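Local coordinates for protein prephenate dehydrogenase (PDB 2G5C) that probably catalyses the NAD(+)-dependent oxidative decarboxylation of prephenate to 3-(4-hydroxyphenyl)pyruvate, a step in tyrosine biosynthesis, at residues K155-K158 against R159-D163; V268-L271 against K272-I276. All coordinates share one frame; numbering follows the deposited sequence.

Overall arrangement
Both contacts are short runs of about two and a half helical turns, held by the same repeat of i to i+4 backbone hydrogen bonds, yet they sit in different parts of the fold, their centres about 41 Å apart. Contact 1 (155-163) belongs to the nucleotide-binding domain: helix 151-163 lays Val157, Val160 and Trp161 on the central sheet of its own chain and turns Lys155 and Arg159 outward, with no other subunit touching it. Contact 2 (268-276), on helix 264-279, buries Tyr270, Leu271 and Val274 instead, against helix 238-260 and the second subunit, and leaves Glu269 and Lys272 exposed. Contact 1 thus packs helix on sheet, contact 2 helix on helix.

Contact 1: K155-K158 against R159-D163; sequences KLVK and RVWED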
loop_
_atom_site.group_PDB
_atom_site.type_symbol
_atom_site.label_atom_id
_atom_site.label_comp_id
_atom_site.label_asym_id
_atom_site.label_seq_id
_atom_site.Cartn_x
_atom_site.Cartn_y
_atom_site.Cartn_z
ATOM N N LYS A 155 35.049 5.734 -6.834
ATOM C CA LYS A 155 34.915 7.182 -6.820
ATOM C C LYS A 155 34.342 7.671 -8.140
ATOM O O LYS A 155 33.511 8.577 -8.166
ATOM C CB LYS A 155 36.277 7.843 -6.570
ATOM C CG LYS A 155 36.874 7.553 -5.202
ATOM C CD LYS A 155 38.152 8.352 -4.976
ATOM C CE LYS A 155 38.793 8.018 -3.634
ATOM N NZ LYS A 155 37.886 8.302 -2.485
ATOM N N LEU A 156 34.793 7.071 -9.235
ATOM C CA LEU A 156 34.308 7.442 -10.556
ATOM C C LEU A 156 32.792 7.250 -10.621
ATOM O O LEU A 156 32.041 8.209 -10.805
ATOM C CB LEU A 156 34.986 6.581 -11.625
ATOM C CG LEU A 156 34.465 6.708 -13.060
ATOM C CD1 LEU A 156 34.687 8.117 -13.574
ATOM C CD2 LEU A 156 35.178 5.696 -13.947
ATOM N N VAL A 157 32.356 6.005 -10.458
ATOM C CA VAL A 157 30.940 5.661 -10.499
ATOM C C VAL A 157 30.117 6.520 -9.544
ATOM O O VAL A 157 28.993 6.904 -9.862
ATOM C CB VAL A 157 30.732 4.165 -10.164
ATOM C CG1 VAL A 157 29.251 3.835 -10.122
ATOM C CG2 VAL A 157 31.429 3.304 -11.209
ATOM N N LYS A 158 30.680 6.822 -8.375
ATOM C CA LYS A 158 29.993 7.649 -7.389
ATOM C C LYS A 158 29.738 9.044 -7.945
ATOM O O LYS A 158 28.613 9.540 -7.913
ATOM C CB LYS A 158 30.820 7.767 -6.105
ATOM C CG LYS A 158 30.224 8.734 -5.088
ATOM C CD LYS A 158 31.050 8.811 -3.812
ATOM C CE LYS A 158 30.459 9.823 -2.838
ATOM N NZ LYS A 158 31.277 9.953 -1.599
ATOM N N ARG A 159 30.789 9.677 -8.456
ATOM C CA ARG A 159 30.663 11.018 -9.015
ATOM C C ARG A 159 29.654 11.082 -10.155
ATOM O O ARG A 159 28.922 12.060 -10.283
ATOM C CB ARG A 159 32.021 11.523 -9.514
ATOM C CG ARG A 159 33.048 11.764 -8.418
ATOM C CD ARG A 159 34.253 12.531 -8.963
ATOM N NE ARG A 159 35.292 12.741 -7.958
ATOM C CZ ARG A 159 36.020 11.768 -7.417
ATOM N NH1 ARG A 159 35.821 10.509 -7.785
ATOM N NH2 ARG A 159 36.948 12.051 -6.510
ATOM N N VAL A 160 29.624 10.040 -10.984
ATOM C CA VAL A 160 28.704 9.991 -12.116
ATOM C C VAL A 160 27.255 10.028 -11.639
ATOM O O VAL A 160 26.449 10.821 -12.126
ATOM C CB VAL A 160 28.914 8.713 -12.955
ATOM C CG1 VAL A 160 27.951 8.701 -14.135
ATOM C CG2 VAL A 160 30.352 8.642 -13.440
ATOM N N TRP A 161 26.926 9.160 -10.689
ATOM C CA TRP A 161 25.573 9.116 -10.148
ATOM C C TRP A 161 25.188 10.472 -9.567
ATOM O O TRP A 161 24.071 10.947 -9.761
ATOM C CB TRP A 161 25.477 8.040 -9.072
ATOM C CG TRP A 161 25.282 6.661 -9.623
ATOM C CD1 TRP A 161 26.074 5.572 -9.404
ATOM C CD2 TRP A 161 24.184 6.204 -10.424
ATOM N NE1 TRP A 161 25.533 4.464 -10.011
ATOM C CE2 TRP A 161 24.372 4.824 -10.643
ATOM C CE3 TRP A 161 23.056 6.829 -10.976
ATOM C CZ2 TRP A 161 23.472 4.051 -11.391
ATOM C CZ3 TRP A 161 22.163 6.063 -11.719
ATOM C CH2 TRP A 161 22.378 4.689 -11.918
ATOM N N GLU A 162 26.120 11.093 -8.854
ATOM C CA GLU A 162 25.871 12.399 -8.258
ATOM C C GLU A 162 25.641 13.435 -9.355
ATOM O O GLU A 162 24.880 14.383 -9.171
ATOM C CB GLU A 162 27.059 12.822 -7.385
ATOM C CG GLU A 162 27.401 11.825 -6.290
ATOM C CD GLU A 162 28.513 12.304 -5.376
ATOM O OE1 GLU A 162 29.642 12.529 -5.861
ATOM O OE2 GLU A 162 28.254 12.454 -4.166
ATOM N N ASP A 163 26.298 13.247 -10.496
ATOM C CA ASP A 163 26.155 14.169 -11.617
ATOM C C ASP A 163 24.765 14.099 -12.226
ATOM O O ASP A 163 24.339 15.013 -12.929
ATOM C CB ASP A 163 27.209 13.880 -12.687
ATOM C CG ASP A 163 28.582 14.417 -12.312
ATOM O OD1 ASP A 163 28.698 15.643 -12.098
ATOM O OD2 ASP A 163 29.543 13.619 -12.231
#
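The carbonyl oxygen of Lys155 accepts the backbone N-H of Arg159 at 3.0 Å (N to O) in a nearly straight bond, 169° at the hydrogen, while Arg159 NH1 lies 3.0 Å from the same Lys155 O. The arginine chain runs extended to NE with CG opposite its own carbonyl carbon (chi1 -67°), which carries the guanidinium back along the helix until Lys155 CB and Leu156 N meet its edge. The two cationic side chains lie alongside each other; both are exposed, where solvent can screen the like charges, and Lys155 NZ and Arg159 NH2 stay 5.6 Å apart. One residue on, Val160 N bonds to Leu156 O. On the inner face Val157 CG1 rests 3.7 Å from Trp161 CD1; the branched valine and broad indole lie side by side and point the same way; both touch Leu143 of strand 140-143, and the rings of Phe16 and Tyr136 meet the indole edge-to-face. Lys158 slants across Glu162: its CE is 3.7 Å from Glu162 OE2, but NZ stays 4.7 Å from that oxygen, a loose attraction of opposite charges. The Lys158 side chain also touches Leu143, Val168 and Tyr170. A serine in place of Lys158 would probably lose much of the side-chain packing on those three residues and leave the Glu162 carboxylate without this nearby positive charge. The side chain of Trp161 lies about 6 Å from that of the NAD-binding residue Met12; its helix is the crossover of the beta-alpha-beta unit 140-143, 151-163, 167-170 in this Rossmann-type domain.

Contact 2: V268-L271 against K272-I276; sequences VEYL and KEVKI
Four carbonyl oxygens of 268-271 are each taken by the amide four residues ahead. Val268 O receives Lys272 N at 2.8 Å, and Leu271 O receives Lys275 N at 3.0 Å. The two between are longer: Glu273 N reaches Glu269 O at 3.1 Å, and Val274 N reaches Tyr270 O at 3.2 Å with the straightest N-H of the set, 167°. Peptide groups are thereby satisfied within the helix itself, so that its buried side can be apolar. This is a regular alpha-helical stretch in a region predicted to form a coiled coil, and it packs both on helix 238-260 of its own chain and on the second subunit. With its CG turned opposite the backbone N (chi1 177°), Tyr270 lays its ring against His254 and Leu255, and CE2 comes within 4.4 Å of Val274 CG2. Leu271 and Val274, compact and apolar, meet Phe192 and Val195 of the second subunit. Lys272 and Glu273 suit the outer side, where long polar chains can lead away from the turn; Lys272 CB lies 3.3 Å from Val268 O, and from there its chain runs on extended.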
loop_
_atom_site.group_PDB
_atom_site.type_symbol
_atom_site.label_atom_id
_atom_site.label_comp_id
_atom_site.label_asym_id
_atom_site.label_seq_id
_atom_site.Cartn_x
_atom_site.Cartn_y
_atom_site.Cartn_z
ATOM N N VAL A 268 -4.400 -2.407 21.738
ATOM C CA VAL A 268 -4.285 -0.979 21.486
ATOM C C VAL A 268 -2.822 -0.536 21.577
ATOM O O VAL A 268 -2.375 0.286 20.782
ATOM C CB VAL A 268 -5.176 -0.134 22.448
ATOM C CG1 VAL A 268 -4.735 -0.305 23.898
ATOM C CG2 VAL A 268 -5.106 1.338 22.047
ATOM N N GLU A 269 -2.064 -1.095 22.518
ATOM C CA GLU A 269 -0.661 -0.714 22.643
ATOM C C GLU A 269 0.150 -1.148 21.425
ATOM O O GLU A 269 1.071 -0.453 21.002
ATOM C CB GLU A 269 -0.040 -1.326 23.895
ATOM C CG GLU A 269 -0.687 -0.908 25.191
ATOM C CD GLU A 269 -0.090 -1.638 26.372
ATOM O OE1 GLU A 269 0.027 -2.880 26.303
ATOM O OE2 GLU A 269 0.263 -0.974 27.367
ATOM N N TYR A 270 -0.189 -2.311 20.874
ATOM C CA TYR A 270 0.501 -2.835 19.707
ATOM C C TYR A 270 0.288 -1.879 18.539
ATOM O O TYR A 270 1.229 -1.517 17.817
ATOM C CB TYR A 270 -0.070 -4.214 19.360
ATOM C CG TYR A 270 0.508 -4.866 18.123
ATOM C CD1 TYR A 270 1.457 -5.885 18.222
ATOM C CD2 TYR A 270 0.073 -4.492 16.850
ATOM C CE1 TYR A 270 1.954 -6.522 17.081
ATOM C CE2 TYR A 270 0.563 -5.119 15.708
ATOM C CZ TYR A 270 1.498 -6.134 15.829
ATOM O OH TYR A 270 1.943 -6.779 14.702
ATOM N N LEU A 271 -0.965 -1.472 18.372
ATOM C CA LEU A 271 -1.362 -0.590 17.281
ATOM C C LEU A 271 -0.824 0.815 17.457
ATOM O O LEU A 271 -0.455 1.469 16.490
ATOM C CB LEU A 271 -2.889 -0.581 17.164
ATOM C CG LEU A 271 -3.455 -1.985 16.873
ATOM C CD1 LEU A 271 -4.972 -1.952 16.853
ATOM C CD2 LEU A 271 -2.913 -2.474 15.539
ATOM N N LYS A 272 -0.770 1.271 18.702
ATOM C CA LYS A 272 -0.241 2.588 19.001
ATOM C C LYS A 272 1.236 2.682 18.643
ATOM O O LYS A 272 1.674 3.678 18.076
ATOM C CB LYS A 272 -0.413 2.901 20.486
ATOM C CG LYS A 272 0.158 4.245 20.888
ATOM C CD LYS A 272 -0.008 4.497 22.369
ATOM C CE LYS A 272 0.472 5.893 22.740
ATOM N NZ LYS A 272 0.285 6.149 24.198
ATOM N N GLU A 273 2.008 1.655 18.981
ATOM C CA GLU A 273 3.436 1.677 18.692
ATOM C C GLU A 273 3.691 1.709 17.197
ATOM O O GLU A 273 4.526 2.478 16.720
ATOM C CB GLU A 273 4.131 0.469 19.320
ATOM C CG GLU A 273 5.657 0.512 19.225
ATOM C CD GLU A 273 6.258 1.854 19.652
ATOM O OE1 GLU A 273 5.747 2.487 20.598
ATOM O OE2 GLU A 273 7.261 2.270 19.044
ATOM N N VAL A 274 2.974 0.866 16.462
ATOM C CA VAL A 274 3.113 0.832 15.022
ATOM C C VAL A 274 2.719 2.178 14.410
ATOM O O VAL A 274 3.362 2.649 13.477
ATOM C CB VAL A 274 2.247 -0.291 14.423
ATOM C CG1 VAL A 274 2.014 -0.045 12.945
ATOM C CG2 VAL A 274 2.943 -1.627 14.628
ATOM N N LYS A 275 1.673 2.804 14.934
ATOM C CA LYS A 275 1.250 4.088 14.384
ATOM C C LYS A 275 2.344 5.142 14.549
ATOM O O LYS A 275 2.651 5.879 13.608
ATOM C CB LYS A 275 -0.038 4.575 15.052
ATOM C CG LYS A 275 -0.529 5.895 14.473
ATOM C CD LYS A 275 -1.705 6.469 15.235
ATOM C CE LYS A 275 -2.099 7.823 14.652
ATOM N NZ LYS A 275 -3.243 8.457 15.367
ATOM N N ILE A 276 2.933 5.206 15.742
ATOM C CA ILE A 276 3.998 6.166 16.018
ATOM C C ILE A 276 5.195 5.933 15.092
ATOM O O ILE A 276 5.754 6.881 14.529
ATOM C CB ILE A 276 4.468 6.062 17.487
ATOM C CG1 ILE A 276 3.373 6.592 18.419
ATOM C CG2 ILE A 276 5.778 6.833 17.670
ATOM C CD1 ILE A 276 3.629 6.340 19.903
#